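Annexin A8 (Homo sapiens, PDB 1W3W) binds calcium and, in a calcium-dependent way, phospholipids, and acts as an indirect inhibitor of the thromboplastin-specific complex in blood coagulation. Local coordinates at residues Met266-Ile280 against Met306-Leu319. Residues are numbered along the deposited sequence; the frame is centred on the assembly and turned at random.
Sequences MKGAGTRDGTLIRNI and MIMEDTSGDYKNAL. With CA (calcium ion), chain B.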
loop_
_atom_site.group_PDB
_atom_site.type_symbol
_atom_site.label_atom_id
_atom_site.label_comp_id
_atom_site.label_asym_id
_atom_site.label_seq_id
_atom_site.Cartn_x
_atom_site.Cartn_y
_atom_site.Cartn_z
ATOM N N MET A 266 -13.467 5.022 0.973
ATOM C CA MET A 266 -14.587 5.461 1.804
ATOM C C MET A 266 -15.724 6.122 1.029
ATOM O O MET A 266 -16.872 6.046 1.455
ATOM C CB MET A 266 -14.080 6.393 2.912
ATOM C CG MET A 266 -13.397 5.624 4.038
ATOM S SD MET A 266 -12.734 6.624 5.363
ATOM C CE MET A 266 -11.427 7.438 4.574
ATOM N N LYS A 267 -15.423 6.742 -0.106
ATOM C CA LYS A 267 -16.414 7.516 -0.868
ATOM C C LYS A 267 -17.565 6.633 -1.341
ATOM O O LYS A 267 -17.359 5.482 -1.713
ATOM C CB LYS A 267 -15.745 8.203 -2.070
ATOM C CG LYS A 267 -16.703 8.786 -3.133
ATOM C CD LYS A 267 -16.801 10.305 -3.072
ATOM C CE LYS A 267 -17.653 10.799 -1.895
ATOM N NZ LYS A 267 -19.009 11.278 -2.333
ATOM N N GLY A 268 -18.781 7.177 -1.315
ATOM C CA GLY A 268 -19.951 6.445 -1.787
ATOM C C GLY A 268 -20.390 5.341 -0.844
ATOM O O GLY A 268 -19.997 5.314 0.329
ATOM N N ALA A 269 -21.193 4.415 -1.365
ATOM C CA ALA A 269 -21.838 3.382 -0.546
ATOM C C ALA A 269 -20.842 2.360 -0.014
ATOM O O ALA A 269 -20.003 1.860 -0.761
ATOM C CB ALA A 269 -22.926 2.673 -1.350
ATOM N N GLY A 270 -20.945 2.054 1.277
ATOM C CA GLY A 270 -20.080 1.077 1.913
ATOM C C GLY A 270 -18.645 1.549 2.096
ATOM O O GLY A 270 -18.324 2.729 1.940
ATOM N N THR A 271 -17.777 0.617 2.452
ATOM C CA THR A 271 -16.377 0.931 2.706
ATOM C C THR A 271 -15.525 -0.202 2.187
ATOM O O THR A 271 -15.852 -1.375 2.393
ATOM C CB THR A 271 -16.142 1.105 4.217
ATOM O OG1 THR A 271 -16.969 2.158 4.718
ATOM C CG2 THR A 271 -14.726 1.590 4.509
ATOM N N ARG A 272 -14.444 0.123 1.498
ATOM C CA ARG A 272 -13.443 -0.898 1.212
ATOM C C ARG A 272 -12.467 -0.971 2.380
ATOM O O ARG A 272 -11.409 -0.328 2.363
ATOM C CB ARG A 272 -12.701 -0.651 -0.104
ATOM C CG ARG A 272 -11.712 -1.810 -0.461
ATOM C CD ARG A 272 -12.302 -3.245 -0.323
ATOM N NE ARG A 272 -11.346 -4.305 0.030
ATOM C CZ ARG A 272 -11.572 -5.278 0.934
ATOM N NH1 ARG A 272 -12.697 -5.318 1.650
ATOM N NH2 ARG A 272 -10.644 -6.218 1.151
ATOM N N ASP A 273 -12.842 -1.765 3.386
ATOM C CA ASP A 273 -12.134 -1.794 4.646
ATOM C C ASP A 273 -10.729 -2.357 4.500
ATOM O O ASP A 273 -9.836 -1.908 5.176
ATOM C CB ASP A 273 -12.914 -2.591 5.692
ATOM C CG ASP A 273 -14.187 -1.912 6.076
ATOM O OD1 ASP A 273 -14.149 -0.844 6.731
ATOM O OD2 ASP A 273 -15.285 -2.366 5.725
ATOM N N GLY A 274 -10.548 -3.343 3.625
ATOM C CA GLY A 274 -9.223 -3.903 3.361
ATOM C C GLY A 274 -8.230 -2.831 2.943
ATOM O O GLY A 274 -7.102 -2.786 3.440
ATOM N N THR A 275 -8.671 -1.950 2.053
ATOM C CA THR A 275 -7.856 -0.855 1.544
ATOM C C THR A 275 -7.590 0.233 2.573
ATOM O O THR A 275 -6.482 0.773 2.646
ATOM C CB THR A 275 -8.555 -0.255 0.310
ATOM O OG1 THR A 275 -8.590 -1.248 -0.707
ATOM C CG2 THR A 275 -7.751 0.867 -0.311
ATOM N N LEU A 276 -8.608 0.557 3.356
ATOM C CA LEU A 276 -8.465 1.487 4.471
ATOM C C LEU A 276 -7.438 0.983 5.492
ATOM O O LEU A 276 -6.516 1.694 5.872
ATOM C CB LEU A 276 -9.836 1.680 5.130
ATOM C CG LEU A 276 -10.011 2.685 6.265
ATOM C CD1 LEU A 276 -9.640 4.098 5.849
ATOM C CD2 LEU A 276 -11.467 2.634 6.707
ATOM N N ILE A 277 -7.594 -0.260 5.925
ATOM C CA ILE A 277 -6.698 -0.858 6.901
ATOM C C ILE A 277 -5.265 -0.882 6.391
ATOM O O ILE A 277 -4.352 -0.417 7.067
ATOM C CB ILE A 277 -7.183 -2.280 7.262
ATOM C CG1 ILE A 277 -8.447 -2.190 8.145
ATOM C CG2 ILE A 277 -6.061 -3.082 7.922
ATOM C CD1 ILE A 277 -9.220 -3.488 8.286
ATOM N N ARG A 278 -5.068 -1.411 5.189
ATOM C CA ARG A 278 -3.732 -1.635 4.652
ATOM C C ARG A 278 -2.942 -0.349 4.492
ATOM O O ARG A 278 -1.758 -0.285 4.828
ATOM C CB ARG A 278 -3.821 -2.363 3.304
ATOM C CG ARG A 278 -2.476 -2.749 2.704
ATOM C CD ARG A 278 -2.593 -3.545 1.398
ATOM N NE ARG A 278 -3.444 -2.837 0.452
ATOM C CZ ARG A 278 -4.708 -3.146 0.154
ATOM N NH1 ARG A 278 -5.324 -4.171 0.698
ATOM N NH2 ARG A 278 -5.373 -2.392 -0.695
ATOM N N ASN A 279 -3.593 0.684 3.989
ATOM C CA ASN A 279 -2.913 1.943 3.763
ATOM C C ASN A 279 -2.610 2.706 5.035
ATOM O O ASN A 279 -1.527 3.279 5.158
ATOM C CB ASN A 279 -3.684 2.766 2.737
ATOM C CG ASN A 279 -3.524 2.199 1.356
ATOM O OD1 ASN A 279 -4.385 1.470 0.850
ATOM N ND2 ASN A 279 -2.386 2.461 0.765
ATOM N N ILE A 280 -3.534 2.691 5.999
ATOM C CA ILE A 280 -3.277 3.342 7.280
ATOM C C ILE A 280 -2.174 2.599 8.034
ATOM O O ILE A 280 -1.251 3.218 8.550
ATOM C CB ILE A 280 -4.573 3.472 8.126
ATOM C CG1 ILE A 280 -5.425 4.603 7.535
ATOM C CG2 ILE A 280 -4.245 3.758 9.592
ATOM C CD1 ILE A 280 -6.689 4.879 8.258
ATOM N N MET A 306 -13.999 11.460 7.687
ATOM C CA MET A 306 -14.524 10.417 6.826
ATOM C C MET A 306 -14.516 9.063 7.506
ATOM O O MET A 306 -15.457 8.284 7.360
ATOM C CB MET A 306 -13.783 10.383 5.482
ATOM C CG MET A 306 -14.440 11.294 4.480
ATOM S SD MET A 306 -13.759 11.156 2.869
ATOM C CE MET A 306 -14.789 9.897 2.201
ATOM N N ILE A 307 -13.472 8.782 8.272
ATOM C CA ILE A 307 -13.431 7.562 9.063
ATOM C C ILE A 307 -14.610 7.517 10.061
ATOM O O ILE A 307 -15.256 6.489 10.210
ATOM C CB ILE A 307 -12.072 7.423 9.792
ATOM C CG1 ILE A 307 -10.956 7.107 8.785
ATOM C CG2 ILE A 307 -12.154 6.334 10.832
ATOM C CD1 ILE A 307 -9.557 7.238 9.348
ATOM N N MET A 308 -14.893 8.628 10.730
ATOM C CA MET A 308 -16.023 8.705 11.677
ATOM C C MET A 308 -17.380 8.456 11.012
ATOM O O MET A 308 -18.266 7.812 11.590
ATOM C CB MET A 308 -16.037 10.064 12.372
ATOM C CG MET A 308 -14.875 10.220 13.316
ATOM S SD MET A 308 -14.909 11.701 14.320
ATOM C CE MET A 308 -16.205 11.299 15.383
ATOM N N GLU A 309 -17.523 8.936 9.786
ATOM C CA GLU A 309 -18.754 8.777 9.023
ATOM C C GLU A 309 -18.952 7.350 8.535
ATOM O O GLU A 309 -20.081 6.867 8.505
ATOM C CB GLU A 309 -18.750 9.739 7.832
ATOM C CG GLU A 309 -20.102 9.883 7.145
ATOM C CD GLU A 309 -20.014 10.734 5.892
ATOM O OE1 GLU A 309 -20.577 10.331 4.836
ATOM O OE2 GLU A 309 -19.362 11.798 5.970
ATOM N N ASP A 310 -17.853 6.675 8.187
ATOM C CA ASP A 310 -17.889 5.373 7.512
ATOM C C ASP A 310 -17.711 4.135 8.396
ATOM O O ASP A 310 -18.043 3.036 7.980
ATOM C CB ASP A 310 -16.799 5.324 6.436
ATOM C CG ASP A 310 -17.348 5.490 5.058
ATOM O OD1 ASP A 310 -18.050 6.508 4.831
ATOM O OD2 ASP A 310 -17.146 4.640 4.144
ATOM N N THR A 311 -17.157 4.293 9.587
ATOM C CA THR A 311 -16.855 3.146 10.425
ATOM C C THR A 311 -17.502 3.322 11.778
ATOM O O THR A 311 -17.903 4.418 12.136
ATOM C CB THR A 311 -15.321 2.974 10.598
ATOM O OG1 THR A 311 -14.785 4.079 11.345
ATOM C CG2 THR A 311 -14.603 3.030 9.256
ATOM N N SER A 312 -17.579 2.238 12.536
ATOM C CA SER A 312 -18.136 2.279 13.885
ATOM C C SER A 312 -17.419 1.340 14.855
ATOM O O SER A 312 -16.570 0.524 14.461
ATOM C CB SER A 312 -19.619 1.921 13.837
ATOM O OG SER A 312 -19.781 0.682 13.190
ATOM N N GLY A 313 -17.751 1.498 16.134
ATOM C CA GLY A 313 -17.348 0.560 17.168
ATOM C C GLY A 313 -15.876 0.621 17.540
ATOM O O GLY A 313 -15.216 1.655 17.417
ATOM N N ASP A 314 -15.369 -0.511 17.999
ATOM C CA ASP A 314 -13.964 -0.636 18.374
ATOM C C ASP A 314 -13.026 -0.453 17.169
ATOM O O ASP A 314 -11.935 0.066 17.311
ATOM C CB ASP A 314 -13.738 -1.986 19.038
ATOM C CG ASP A 314 -14.462 -2.104 20.368
ATOM O OD1 ASP A 314 -14.399 -1.161 21.183
ATOM O OD2 ASP A 314 -15.125 -3.098 20.669
ATOM N N TYR A 315 -13.465 -0.895 15.998
ATOM C CA TYR A 315 -12.735 -0.700 14.752
ATOM C C TYR A 315 -12.479 0.782 14.507
ATOM O O TYR A 315 -11.342 1.198 14.334
ATOM C CB TYR A 315 -13.563 -1.304 13.628
ATOM C CG TYR A 315 -13.074 -1.119 12.227
ATOM C CD1 TYR A 315 -11.763 -1.419 11.864
ATOM C CD2 TYR A 315 -13.961 -0.709 11.232
ATOM C CE1 TYR A 315 -11.337 -1.263 10.553
ATOM C CE2 TYR A 315 -13.551 -0.571 9.929
ATOM C CZ TYR A 315 -12.237 -0.844 9.588
ATOM O OH TYR A 315 -11.877 -0.708 8.272
ATOM N N LYS A 316 -13.540 1.577 14.534
ATOM C CA LYS A 316 -13.427 3.027 14.403
ATOM C C LYS A 316 -12.476 3.638 15.412
ATOM O O LYS A 316 -11.642 4.460 15.060
ATOM C CB LYS A 316 -14.795 3.682 14.571
ATOM C CG LYS A 316 -14.796 5.181 14.377
ATOM C CD LYS A 316 -15.510 5.882 15.498
ATOM C CE LYS A 316 -16.985 5.546 15.508
ATOM N NZ LYS A 316 -17.752 6.512 16.342
ATOM N N ASN A 317 -12.603 3.247 16.670
ATOM C CA ASN A 317 -11.809 3.867 17.711
ATOM C C ASN A 317 -10.340 3.513 17.593
ATOM O O ASN A 317 -9.482 4.341 17.873
ATOM C CB ASN A 317 -12.360 3.524 19.087
ATOM C CG ASN A 317 -13.680 4.228 19.367
ATOM O OD1 ASN A 317 -13.914 5.357 18.902
ATOM N ND2 ASN A 317 -14.557 3.561 20.107
ATOM N N ALA A 318 -10.054 2.296 17.143
ATOM C CA ALA A 318 -8.693 1.882 16.883
ATOM C C ALA A 318 -8.115 2.665 15.698
ATOM O O ALA A 318 -6.975 3.095 15.747
ATOM C CB ALA A 318 -8.636 0.379 16.609
ATOM N N LEU A 319 -8.884 2.841 14.629
ATOM C CA LEU A 319 -8.393 3.601 13.469
ATOM C C LEU A 319 -8.061 5.030 13.863
ATOM O O LEU A 319 -7.013 5.560 13.478
ATOM C CB LEU A 319 -9.401 3.611 12.328
ATOM C CG LEU A 319 -9.502 2.351 11.468
ATOM C CD1 LEU A 319 -10.675 2.462 10.553
ATOM C CD2 LEU A 319 -8.241 2.142 10.663
HETATM CA CA CA B . -18.770 4.936 2.382
HETATM O O HOH W 1 -16.621 0.063 7.774
HETATM O O HOH W 2 -19.601 7.191 2.317
#
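The ring of Y315 meets D273 and I277 of the facing helix. L319 CD1, one turn on in the same helix as Y315, lies over one face, offset toward the rim. At the edge, in the ring plane, lie I277 CG1 by CE1 and a water on the CE2 side. D273 OD1 is near the plane on that second side and accepts a hydrogen bond from Y315 OH at 2.7 Å. The D273 carboxylate and the ring are turned 69° apart, and OD1 is met on its anti side. The same OD1 accepts a hydrogen bond from the edge water, while OD2 forms a salt bridge with K82. CG of Y315 is anti to the backbone N (chi1 175°), which carries the hydroxyl across to helix 273-283. A phenylalanine here would probably leave D273 OD1 without its phenolic donor and the carboxylate less firmly fixed. L276 CD2 packs on the same L319 CD1, at 3.9 Å. I280 and I307 meet tip to tip, CD1 to CD1, also at 3.9 Å. Nearer the loop, M306 CE rests on M266 CB at 3.6 Å. The D310 carboxylate crosses to the 266-271 loop. Its OD2 binds the calcium ion at 2.4 Å and accepts a hydrogen bond from T271 OG1 at 2.6 Å, 30° out of plane. OD1 instead accepts a hydrogen bond from the metal-bound water. The carbonyl oxygens of M266, G268 and G270 complete the protein ligands. A loop giving backbone carbonyl oxygens, joined by an acidic side chain some forty residues on, is the classic type II calcium site of an annexin repeat, here the fourth.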